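Local structure of cytochrome oxidase subunit II (Rhodothermus marinus, 1W2L) at residues A[8-13]-A[90-94]; A[34-38]-A[95-99]; A[41-45]-A[67-71]. The protein supplies the heme c-carrying cytochrome c domain of a caa3 oxygen oxidoreductase, which probably takes part in passing electrons through the copper A centre toward oxygen. All coordinates share one frame; numbering follows the deposited sequence.

Contact 1 of 3, residues A[8-13]-A[90-94]; sequences LGARLY and ALIEF
Phe94 lays its ring obliquely against Tyr13, the planes turned 34° apart with centroids separated by 5.0 Å. CE2 of Phe94 does the touching: it sits over one face of the tyrosine ring, toward the rim, 3.5 Å from Tyr13 CG. With CG anti to the backbone N (chi1 173°), the Phe94 ring reaches across segment 8-13 of helix 5-15, placing Gly9 O over one of its faces and bringing CD1 to 3.7 Å from the methyl CB of Ala10.

Gly9 makes this closeness possible. A CB there would run into Ala90 O and Phe94 CB; without one, Gly9 CA comes to 3.3 Å from Ala90 O in a CA-H...O contact, and the segment axes pass within 7.4 Å while crossing almost at right angles (-97°). Beside this point, the CB of Ala90 fits against Leu8 CG at 3.7 Å and near Leu12 CD1, while the CD2 branch of Leu91 reaches Leu12 CB at 3.7 Å. The example is the near-perpendicular packing of N- and C-terminal helices that defines the class I cytochrome c fold, with a glycine at the crossing and aromatic rings beside it. Leu91 also touches the heme, and the hydroxyl of Tyr13 bonds to the carbonyl of His22, one of the two axial ligands of the iron, so the crossing borders the cofactor site.

Since the side chains meeting here are apolar save for that hydroxyl, which has its partner elsewhere, the two helices depend on close fit and burial rather than on polar bonds between them.

Contact 2 of 3, residues A[34-38]-A[95-99]; sequences FKGLY and IKQQQ. With HEC (heme c), chain B; ACT (acetate ion), chain D.
Different first torsions lay Tyr38 and Lys96 side by side: CG of Tyr38 is anti to its own nitrogen (chi1 -179°), whereas CG of Lys96 is anti to its carbonyl carbon (chi1 -74°). The lysine methylenes lie along the ring, CG over the centre of one face, 3.6 Å from the ring centroid in a CH-pi contact, and CD farther out toward the hydroxyl end. There a water joins the two polar ends, 2.7 Å from Tyr38 OH and 3.1 Å from Lys96 NZ. The ammonium also forms a salt bridge with Glu93, and Tyr38 OH donates to an acetate ion probably left from crystallisation. Cutting Tyr38 back to an alanine would remove ring and hydroxyl together, and is likely to leave the Lys96 methylenes without their flat support and freer to turn.

In this cytochrome c fold the end of the C-terminal helix meets the loop that leads from the heme-attachment region to strand 41-43. A type II turn from Phe34 to Leu37 brings the loop round, Gly36 taking the positive phi of its third position. From there Gly36 N donates to Gln98 O at 2.7 Å, a nearly straight bond (165°) that nonetheless arrives from above the carbonyl plane. A second water accepts from Tyr38 N at 2.9 Å and has Ile95 O and Gln98 O as acceptors within reach.

Deeper in, CG1 of Ile95 rests over one face of Phe34, 4.0 Å from its centroid, and its CG2 branch meets Leu37 CD2. The edge of the Phe34 ring points at the porphyrin, CZ lying 3.7 Å from CHB of heme c, while the ring also stacks with His22, an axial ligand of the heme iron.

Contact 3 of 3, residues A[41-45]-A[67-71]; sequences TRTFE and KVVQG. With HEC (heme c), chain B.
Arg42 and Val69 touch through NH1 and CG1, and each also grips a different propionate of heme c. That NH1 is modelled with a covalent link to a Tris molecule, probably from crystallisation, and little should rest on it. Arg42 NE donates to heme O2A at 2.9 Å, almost straight (166°), the oxygen lying in the guanidinium plane at its edge; bends at chi2 and chi3 curl the chain back and bring NE to the propionate. Val69 donates its backbone N to heme O2D, also at 2.9 Å.

Behind this first shell, two backbone bonds fix the loop. Gln70 N reaches Thr43 O at 2.9 Å with a linear N-H...O, and Glu45 N reaches Val68 O at 2.9 Å, closing a single bridge between Phe44 and Val69. The Phe44 ring turns its edge to Val68 O and Val69 N, while Lys67 CD lies over one face, 4.0 Å from the ring centroid. Glu45 crosses Val68, its CG 3.5 Å from Val68 CB. At the other end, Arg42 NH2 bonds to Thr41 O, steadying the guanidinium.

Strand 41-43 is paired antiparallel with strand 49-51, Phe44 packs on Ala50, and Tyr56 of helix 54-62, itself hydrogen-bonded to the heme, lies against both Arg42 and Val69.

How the contacts relate
Along the chain the segments of contacts 1 and 2 alternate, whereas contact 3 is nested inside the loops closed by both. Contacts 1 and 2 share helix 85-96, their centres 11 Å apart, and they join where Tyr13 CD1 packs on Phe34 CE2 at 3.9 Å. Contact 3 is centred 17 Å from contact 2, yet Leu37 CD1 reaches Arg42 NE at 3.8 Å; from contact 1 it is 23 Å away between centres, beyond the middle of the domain. The series thus runs from the crossing of helices 5-15 and 85-96, past the porphyrin edge, to the propionates, illustrating how distant chain segments enclose one cofactor.

Contact 1 of 3, residues A[8-13]-A[90-94]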
loop_
_atom_site.group_PDB
_atom_site.type_symbol
_atom_site.label_atom_id
_atom_site.label_comp_id
_atom_site.label_asym_id
_atom_site.label_seq_id
_atom_site.Cartn_x
_atom_site.Cartn_y
_atom_site.Cartn_z
ATOM N N LEU A 8 -8.079 12.159 5.029
ATOM C CA LEU A 8 -8.693 10.922 5.548
ATOM C C LEU A 8 -7.678 9.791 5.391
ATOM O O LEU A 8 -7.572 8.924 6.256
ATOM C CB LEU A 8 -9.968 10.608 4.816
ATOM C CG LEU A 8 -10.674 9.285 4.981
ATOM C CD1 LEU A 8 -11.083 9.045 6.423
ATOM C CD2 LEU A 8 -11.852 9.201 4.024
ATOM N N GLY A 9 -6.912 9.783 4.309
ATOM C CA GLY A 9 -5.975 8.695 4.146
ATOM C C GLY A 9 -4.873 8.680 5.183
ATOM O O GLY A 9 -4.449 7.626 5.633
ATOM N N ALA A 10 -4.467 9.869 5.624
ATOM C CA ALA A 10 -3.478 9.932 6.719
ATOM C C ALA A 10 -4.046 9.351 8.008
ATOM O O ALA A 10 -3.382 8.643 8.791
ATOM C CB ALA A 10 -3.066 11.382 6.911
ATOM N N ARG A 11 -5.341 9.643 8.255
ATOM C CA ARG A 11 -5.985 9.076 9.429
ATOM C C ARG A 11 -6.101 7.554 9.334
ATOM O O ARG A 11 -5.879 6.858 10.307
ATOM C CB ARG A 11 -7.374 9.672 9.641
ATOM C CG ARG A 11 -7.405 11.106 10.062
ATOM C CD ARG A 11 -8.913 11.434 10.311
ATOM N NE ARG A 11 -8.924 12.679 11.030
ATOM C CZ ARG A 11 -9.358 13.001 12.209
ATOM N NH1 ARG A 11 -9.919 12.088 12.995
ATOM N NH2 ARG A 11 -9.207 14.277 12.575
ATOM N N LEU A 12 -6.467 7.033 8.172
ATOM C CA LEU A 12 -6.617 5.593 7.965
ATOM C C LEU A 12 -5.257 4.899 8.028
ATOM O O LEU A 12 -5.215 3.763 8.495
ATOM C CB LEU A 12 -7.280 5.321 6.637
ATOM C CG LEU A 12 -8.755 5.755 6.511
ATOM C CD1 LEU A 12 -9.172 5.704 5.060
ATOM C CD2 LEU A 12 -9.646 4.889 7.384
ATOM N N TYR A 13 -4.205 5.552 7.570
ATOM C CA TYR A 13 -2.864 4.970 7.649
ATOM C C TYR A 13 -2.545 4.569 9.086
ATOM O O TYR A 13 -1.876 3.569 9.352
ATOM C CB TYR A 13 -1.875 5.988 7.086
ATOM C CG TYR A 13 -0.426 5.687 7.379
ATOM C CD1 TYR A 13 0.232 4.705 6.678
ATOM C CD2 TYR A 13 0.260 6.404 8.352
ATOM C CE1 TYR A 13 1.560 4.418 6.933
ATOM C CE2 TYR A 13 1.596 6.161 8.615
ATOM C CZ TYR A 13 2.252 5.150 7.900
ATOM O OH TYR A 13 3.572 4.896 8.161
ATOM N N ALA A 90 -8.872 7.145 -0.380
ATOM C CA ALA A 90 -8.159 7.986 0.574
ATOM C C ALA A 90 -6.776 7.456 0.873
ATOM O O ALA A 90 -5.803 8.194 0.846
ATOM C CB ALA A 90 -8.961 8.093 1.881
ATOM N N LEU A 91 -6.673 6.167 1.121
ATOM C CA LEU A 91 -5.367 5.564 1.360
ATOM C C LEU A 91 -4.464 5.774 0.164
ATOM O O LEU A 91 -3.286 6.041 0.293
ATOM C CB LEU A 91 -5.491 4.070 1.684
ATOM C CG LEU A 91 -5.968 3.772 3.109
ATOM C CD1 LEU A 91 -6.528 2.376 3.194
ATOM C CD2 LEU A 91 -4.891 3.961 4.150
ATOM N N ILE A 92 -5.000 5.586 -1.041
ATOM C CA ILE A 92 -4.175 5.774 -2.244
ATOM C C ILE A 92 -3.737 7.221 -2.404
ATOM O O ILE A 92 -2.585 7.455 -2.779
ATOM C CB ILE A 92 -4.898 5.154 -3.446
ATOM C CG1 ILE A 92 -4.891 3.637 -3.249
ATOM C CG2 ILE A 92 -4.220 5.566 -4.746
ATOM C CD1 ILE A 92 -5.631 2.840 -4.296
ATOM N N GLU A 93 -4.635 8.172 -2.130
ATOM C CA GLU A 93 -4.230 9.574 -2.209
ATOM C C GLU A 93 -3.076 9.867 -1.245
ATOM O O GLU A 93 -2.098 10.547 -1.575
ATOM C CB GLU A 93 -5.423 10.479 -1.985
ATOM C CG GLU A 93 -6.291 10.558 -3.224
ATOM C CD GLU A 93 -5.628 10.705 -4.579
ATOM O OE1 GLU A 93 -5.722 9.761 -5.396
ATOM O OE2 GLU A 93 -4.976 11.738 -4.803
ATOM N N PHE A 94 -3.187 9.320 -0.038
ATOM C CA PHE A 94 -2.111 9.494 0.940
ATOM C C PHE A 94 -0.820 8.849 0.446
ATOM O O PHE A 94 0.258 9.453 0.494
ATOM C CB PHE A 94 -2.530 8.878 2.266
ATOM C CG PHE A 94 -1.444 8.851 3.317
ATOM C CD1 PHE A 94 -1.143 10.020 4.024
ATOM C CD2 PHE A 94 -0.703 7.739 3.602
ATOM C CE1 PHE A 94 -0.143 10.026 4.993
ATOM C CE2 PHE A 94 0.285 7.732 4.569
ATOM C CZ PHE A 94 0.584 8.878 5.278
#

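Contact 2 of 3, residues A[34-38]-A[95-99]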
loop_
_atom_site.group_PDB
_atom_site.type_symbol
_atom_site.label_atom_id
_atom_site.label_comp_id
_atom_site.label_asym_id
_atom_site.label_seq_id
_atom_site.Cartn_x
_atom_site.Cartn_y
_atom_site.Cartn_z
ATOM N N PHE A 34 6.236 3.226 1.995
ATOM C CA PHE A 34 5.399 3.929 1.033
ATOM C C PHE A 34 6.072 5.106 0.366
ATOM O O PHE A 34 5.631 5.595 -0.642
ATOM C CB PHE A 34 4.145 4.454 1.718
ATOM C CG PHE A 34 3.121 3.421 2.127
ATOM C CD1 PHE A 34 3.090 2.146 1.574
ATOM C CD2 PHE A 34 2.181 3.737 3.064
ATOM C CE1 PHE A 34 2.090 1.269 1.930
ATOM C CE2 PHE A 34 1.170 2.849 3.401
ATOM C CZ PHE A 34 1.146 1.606 2.854
ATOM N N LYS A 35 7.119 5.666 0.861
ATOM C CA LYS A 35 7.928 6.710 0.275
ATOM C C LYS A 35 8.461 6.287 -1.080
ATOM O O LYS A 35 9.234 5.360 -1.253
ATOM C CB LYS A 35 9.044 7.156 1.227
ATOM C CG LYS A 35 9.794 8.381 0.675
ATOM C CD LYS A 35 10.935 8.803 1.573
ATOM C CE LYS A 35 11.820 9.869 0.923
ATOM N NZ LYS A 35 13.087 10.036 1.663
ATOM N N GLY A 36 7.994 7.047 -2.104
ATOM C CA GLY A 36 8.421 6.770 -3.448
ATOM C C GLY A 36 7.707 5.599 -4.119
ATOM O O GLY A 36 8.054 5.190 -5.249
ATOM N N LEU A 37 6.727 4.981 -3.456
ATOM C CA LEU A 37 6.092 3.805 -3.982
ATOM C C LEU A 37 5.320 4.075 -5.268
ATOM O O LEU A 37 5.482 3.421 -6.294
ATOM C CB LEU A 37 5.162 3.185 -2.927
ATOM C CG LEU A 37 4.217 2.109 -3.403
ATOM C CD1 LEU A 37 4.965 0.967 -4.095
ATOM C CD2 LEU A 37 3.372 1.577 -2.251
ATOM N N TYR A 38 4.412 5.060 -5.258
ATOM C CA TYR A 38 3.597 5.351 -6.416
ATOM C C TYR A 38 4.460 5.797 -7.580
ATOM O O TYR A 38 5.209 6.763 -7.447
ATOM C CB TYR A 38 2.561 6.421 -6.086
ATOM C CG TYR A 38 1.658 6.748 -7.240
ATOM C CD1 TYR A 38 0.717 5.840 -7.724
ATOM C CD2 TYR A 38 1.694 7.969 -7.907
ATOM C CE1 TYR A 38 -0.118 6.118 -8.780
ATOM C CE2 TYR A 38 0.860 8.278 -8.947
ATOM C CZ TYR A 38 -0.047 7.367 -9.402
ATOM O OH TYR A 38 -0.861 7.699 -10.438
ATOM N N ILE A 95 -0.902 7.629 -0.081
ATOM C CA ILE A 95 0.320 6.969 -0.608
ATOM C C ILE A 95 0.934 7.770 -1.737
ATOM O O ILE A 95 2.167 7.902 -1.743
ATOM C CB ILE A 95 0.059 5.515 -1.059
ATOM C CG1 ILE A 95 -0.316 4.659 0.127
ATOM C CG2 ILE A 95 1.222 4.949 -1.852
ATOM C CD1 ILE A 95 -0.823 3.298 -0.293
ATOM N N LYS A 96 0.131 8.261 -2.666
ATOM C CA LYS A 96 0.693 8.920 -3.849
ATOM C C LYS A 96 1.532 10.111 -3.494
ATOM O O LYS A 96 2.436 10.459 -4.257
ATOM C CB LYS A 96 -0.409 9.406 -4.796
ATOM C CG LYS A 96 -1.090 8.322 -5.580
ATOM C CD LYS A 96 -2.123 8.744 -6.588
ATOM C CE LYS A 96 -2.331 10.204 -6.836
ATOM N NZ LYS A 96 -3.555 10.231 -7.759
ATOM N N GLN A 97 1.193 10.758 -2.382
ATOM C CA GLN A 97 1.980 11.926 -2.012
ATOM C C GLN A 97 3.202 11.617 -1.154
ATOM O O GLN A 97 3.949 12.522 -0.753
ATOM C CB GLN A 97 1.074 12.895 -1.286
ATOM C CG GLN A 97 -0.250 12.507 -0.733
ATOM C CD GLN A 97 -0.925 13.734 -0.123
ATOM O OE1 GLN A 97 -1.038 13.880 1.093
ATOM N NE2 GLN A 97 -1.379 14.608 -1.010
ATOM N N GLN A 98 3.486 10.355 -0.848
ATOM C CA GLN A 98 4.729 10.024 -0.139
ATOM C C GLN A 98 5.842 9.862 -1.148
ATOM O O GLN A 98 5.947 8.824 -1.820
ATOM C CB GLN A 98 4.580 8.758 0.709
ATOM C CG GLN A 98 3.302 8.774 1.538
ATOM C CD GLN A 98 3.233 9.987 2.437
ATOM O OE1 GLN A 98 4.221 10.371 3.099
ATOM N NE2 GLN A 98 2.050 10.570 2.434
ATOM N N GLN A 99 6.647 10.904 -1.377
ATOM C CA GLN A 99 7.544 10.848 -2.548
ATOM C C GLN A 99 8.994 11.229 -2.230
ATOM O O GLN A 99 9.195 11.604 -1.032
ATOM C CB GLN A 99 6.984 11.759 -3.659
ATOM C CG GLN A 99 5.758 11.290 -4.391
ATOM C CD GLN A 99 5.918 9.970 -5.116
ATOM O OE1 GLN A 99 5.006 9.269 -5.555
ATOM N NE2 GLN A 99 7.135 9.474 -5.254
HETATM FE FE HEC B . 0.779 -3.704 3.284
HETATM C CHA HEC B . 2.589 -4.670 0.553
HETATM C CHB HEC B . -0.717 -1.272 1.423
HETATM C CHC HEC B . -1.077 -2.818 5.981
HETATM C CHD HEC B . 2.556 -5.891 5.221
HETATM N NA HEC B . 0.903 -3.112 1.353
HETATM C C1A HEC B . 1.698 -3.666 0.369
HETATM C C2A HEC B . 1.576 -2.831 -0.799
HETATM C C3A HEC B . 0.619 -1.921 -0.574
HETATM C C4A HEC B . 0.176 -2.071 0.803
HETATM C CMA HEC B . 0.145 -0.787 -1.484
HETATM C CAA HEC B . 2.490 -2.973 -2.023
HETATM C CBA HEC B . 3.776 -2.233 -1.659
HETATM C CGA HEC B . 4.927 -2.231 -2.722
HETATM O O1A HEC B . 5.977 -1.839 -2.273
HETATM O O2A HEC B . 4.679 -2.682 -3.871
HETATM N NB HEC B . -0.625 -2.298 3.634
HETATM C C1B HEC B . -1.049 -1.404 2.761
HETATM C C2B HEC B . -2.050 -0.506 3.382
HETATM C C3B HEC B . -2.195 -1.001 4.654
HETATM C C4B HEC B . -1.290 -2.087 4.837
HETATM C CMB HEC B . -2.681 0.661 2.742
HETATM C CAB HEC B . -3.120 -0.513 5.745
HETATM C CBB HEC B . -4.581 -0.508 5.236
HETATM N NC HEC B . 0.697 -4.262 5.192
HETATM C C1C HEC B . -0.155 -3.740 6.163
HETATM C C2C HEC B . 0.174 -4.414 7.444
HETATM C C3C HEC B . 1.172 -5.263 7.219
HETATM C C4C HEC B . 1.507 -5.203 5.825
HETATM C CMC HEC B . -0.555 -4.076 8.745
HETATM C CAC HEC B . 1.999 -6.058 8.238
HETATM C CBC HEC B . 1.270 -7.051 9.113
HETATM N ND HEC B . 2.245 -5.045 2.930
HETATM C C1D HEC B . 2.864 -5.816 3.868
HETATM C C2D HEC B . 3.936 -6.577 3.267
HETATM C C3D HEC B . 3.902 -6.237 1.979
HETATM C C4D HEC B . 2.870 -5.298 1.738
HETATM C CMD HEC B . 4.831 -7.485 3.997
HETATM C CAD HEC B . 4.871 -6.774 0.854
HETATM C CBD HEC B . 4.426 -8.137 0.327
HETATM C CGD HEC B . 3.277 -7.999 -0.612
HETATM O O1D HEC B . 2.131 -8.433 -0.296
HETATM O O2D HEC B . 3.469 -7.398 -1.712
HETATM C C ACT D . -2.209 5.425 -12.743
HETATM O O ACT D . -1.946 5.528 -11.515
HETATM O OXT ACT D . -2.774 4.564 -13.398
HETATM C CH3 ACT D . -1.735 6.654 -13.580
HETATM O O HOH W 1 4.202 6.987 -3.159
HETATM O O HOH W 2 -1.839 10.249 -10.376
#

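Contact 3 of 3, residues A[41-45]-A[67-71]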
loop_
_atom_site.group_PDB
_atom_site.type_symbol
_atom_site.label_atom_id
_atom_site.label_comp_id
_atom_site.label_asym_id
_atom_site.label_seq_id
_atom_site.Cartn_x
_atom_site.Cartn_y
_atom_site.Cartn_z
ATOM N N THR A 41 8.730 0.931 -10.085
ATOM C CA THR A 41 8.611 -0.429 -10.618
ATOM C C THR A 41 8.745 -1.444 -9.477
ATOM O O THR A 41 9.608 -1.260 -8.630
ATOM C CB THR A 41 9.678 -0.670 -11.707
ATOM O OG1 THR A 41 9.324 0.171 -12.811
ATOM C CG2 THR A 41 9.667 -2.082 -12.227
ATOM N N ARG A 42 7.874 -2.435 -9.434
ATOM C CA ARG A 42 7.871 -3.512 -8.474
ATOM C C ARG A 42 8.257 -4.839 -9.129
ATOM O O ARG A 42 7.802 -5.125 -10.229
ATOM C CB ARG A 42 6.512 -3.660 -7.791
ATOM C CG ARG A 42 5.819 -2.396 -7.393
ATOM C CD ARG A 42 6.629 -1.409 -6.616
ATOM N NE ARG A 42 7.090 -1.879 -5.334
ATOM C CZ ARG A 42 8.294 -1.953 -4.839
ATOM N NH1 ARG A 42 8.444 -2.412 -3.598
ATOM N NH2 ARG A 42 9.372 -1.584 -5.542
ATOM N N THR A 43 9.017 -5.633 -8.407
ATOM C CA THR A 43 9.329 -7.000 -8.822
ATOM C C THR A 43 8.668 -7.968 -7.855
ATOM O O THR A 43 8.836 -7.781 -6.633
ATOM C CB THR A 43 10.844 -7.253 -8.857
ATOM O OG1 THR A 43 11.365 -6.312 -9.796
ATOM C CG2 THR A 43 11.136 -8.672 -9.348
ATOM N N PHE A 44 7.976 -8.963 -8.350
ATOM C CA PHE A 44 7.270 -9.918 -7.506
ATOM C C PHE A 44 8.025 -11.202 -7.303
ATOM O O PHE A 44 9.040 -11.479 -7.927
ATOM C CB PHE A 44 5.884 -10.165 -8.132
ATOM C CG PHE A 44 5.145 -8.868 -8.334
ATOM C CD1 PHE A 44 4.808 -8.103 -7.255
ATOM C CD2 PHE A 44 4.833 -8.432 -9.591
ATOM C CE1 PHE A 44 4.182 -6.895 -7.426
ATOM C CE2 PHE A 44 4.177 -7.222 -9.798
ATOM C CZ PHE A 44 3.859 -6.459 -8.687
ATOM N N GLU A 45 7.492 -12.052 -6.404
ATOM C CA GLU A 45 8.203 -13.253 -6.009
ATOM C C GLU A 45 8.440 -14.156 -7.239
ATOM O O GLU A 45 9.391 -14.908 -7.162
ATOM C CB GLU A 45 7.509 -14.043 -4.926
ATOM C CG GLU A 45 6.576 -13.462 -3.933
ATOM C CD GLU A 45 5.782 -14.548 -3.209
ATOM O OE1 GLU A 45 6.189 -14.885 -2.077
ATOM O OE2 GLU A 45 4.787 -15.045 -3.814
ATOM N N LYS A 67 -0.454 -10.630 -5.446
ATOM C CA LYS A 67 0.871 -10.491 -6.055
ATOM C C LYS A 67 1.789 -10.014 -4.907
ATOM O O LYS A 67 1.387 -9.029 -4.235
ATOM C CB LYS A 67 1.035 -9.509 -7.189
ATOM C CG LYS A 67 0.538 -9.934 -8.554
ATOM C CD LYS A 67 0.811 -8.886 -9.622
ATOM C CE LYS A 67 -0.130 -8.977 -10.824
ATOM N NZ LYS A 67 0.373 -8.325 -12.061
ATOM N N VAL A 68 2.881 -10.639 -4.659
ATOM C CA VAL A 68 3.723 -10.339 -3.499
ATOM C C VAL A 68 5.086 -9.819 -3.915
ATOM O O VAL A 68 5.793 -10.493 -4.670
ATOM C CB VAL A 68 3.894 -11.605 -2.637
ATOM C CG1 VAL A 68 4.730 -11.361 -1.385
ATOM C CG2 VAL A 68 2.536 -12.182 -2.269
ATOM N N VAL A 69 5.483 -8.665 -3.387
ATOM C CA VAL A 69 6.802 -8.083 -3.693
ATOM C C VAL A 69 7.903 -9.045 -3.282
ATOM O O VAL A 69 7.904 -9.615 -2.182
ATOM C CB VAL A 69 6.929 -6.711 -2.998
ATOM C CG1 VAL A 69 8.291 -6.100 -3.218
ATOM C CG2 VAL A 69 5.826 -5.770 -3.447
ATOM N N GLN A 70 8.876 -9.235 -4.172
ATOM C CA GLN A 70 9.980 -10.165 -3.843
ATOM C C GLN A 70 10.693 -9.714 -2.581
ATOM O O GLN A 70 10.972 -8.546 -2.304
ATOM C CB GLN A 70 10.864 -10.239 -5.068
ATOM C CG GLN A 70 12.090 -9.436 -5.040
ATOM C CD GLN A 70 13.043 -9.581 -6.211
ATOM O OE1 GLN A 70 13.092 -10.616 -6.861
ATOM N NE2 GLN A 70 13.753 -8.505 -6.429
ATOM N N GLY A 71 11.077 -10.717 -1.805
ATOM C CA GLY A 71 11.885 -10.539 -0.623
ATOM C C GLY A 71 11.130 -10.017 0.573
ATOM O O GLY A 71 11.770 -9.594 1.544
HETATM FE FE HEC B . 0.779 -3.704 3.284
HETATM C CHA HEC B . 2.589 -4.670 0.553
HETATM C CHB HEC B . -0.717 -1.272 1.423
HETATM C CHC HEC B . -1.077 -2.818 5.981
HETATM C CHD HEC B . 2.556 -5.891 5.221
HETATM N NA HEC B . 0.903 -3.112 1.353
HETATM C C1A HEC B . 1.698 -3.666 0.369
HETATM C C2A HEC B . 1.576 -2.831 -0.799
HETATM C C3A HEC B . 0.619 -1.921 -0.574
HETATM C C4A HEC B . 0.176 -2.071 0.803
HETATM C CMA HEC B . 0.145 -0.787 -1.484
HETATM C CAA HEC B . 2.490 -2.973 -2.023
HETATM C CBA HEC B . 3.776 -2.233 -1.659
HETATM C CGA HEC B . 4.927 -2.231 -2.722
HETATM O O1A HEC B . 5.977 -1.839 -2.273
HETATM O O2A HEC B . 4.679 -2.682 -3.871
HETATM N NB HEC B . -0.625 -2.298 3.634
HETATM C C1B HEC B . -1.049 -1.404 2.761
HETATM C C2B HEC B . -2.050 -0.506 3.382
HETATM C C3B HEC B . -2.195 -1.001 4.654
HETATM C C4B HEC B . -1.290 -2.087 4.837
HETATM C CMB HEC B . -2.681 0.661 2.742
HETATM C CAB HEC B . -3.120 -0.513 5.745
HETATM C CBB HEC B . -4.581 -0.508 5.236
HETATM N NC HEC B . 0.697 -4.262 5.192
HETATM C C1C HEC B . -0.155 -3.740 6.163
HETATM C C2C HEC B . 0.174 -4.414 7.444
HETATM C C3C HEC B . 1.172 -5.263 7.219
HETATM C C4C HEC B . 1.507 -5.203 5.825
HETATM C CMC HEC B . -0.555 -4.076 8.745
HETATM C CAC HEC B . 1.999 -6.058 8.238
HETATM C CBC HEC B . 1.270 -7.051 9.113
HETATM N ND HEC B . 2.245 -5.045 2.930
HETATM C C1D HEC B . 2.864 -5.816 3.868
HETATM C C2D HEC B . 3.936 -6.577 3.267
HETATM C C3D HEC B . 3.902 -6.237 1.979
HETATM C C4D HEC B . 2.870 -5.298 1.738
HETATM C CMD HEC B . 4.831 -7.485 3.997
HETATM C CAD HEC B . 4.871 -6.774 0.854
HETATM C CBD HEC B . 4.426 -8.137 0.327
HETATM C CGD HEC B . 3.277 -7.999 -0.612
HETATM O O1D HEC B . 2.131 -8.433 -0.296
HETATM O O2D HEC B . 3.469 -7.398 -1.712
HETATM O O HOH W 3 11.858 -12.800 -7.969
HETATM O O HOH W 4 3.557 -12.977 -6.305
#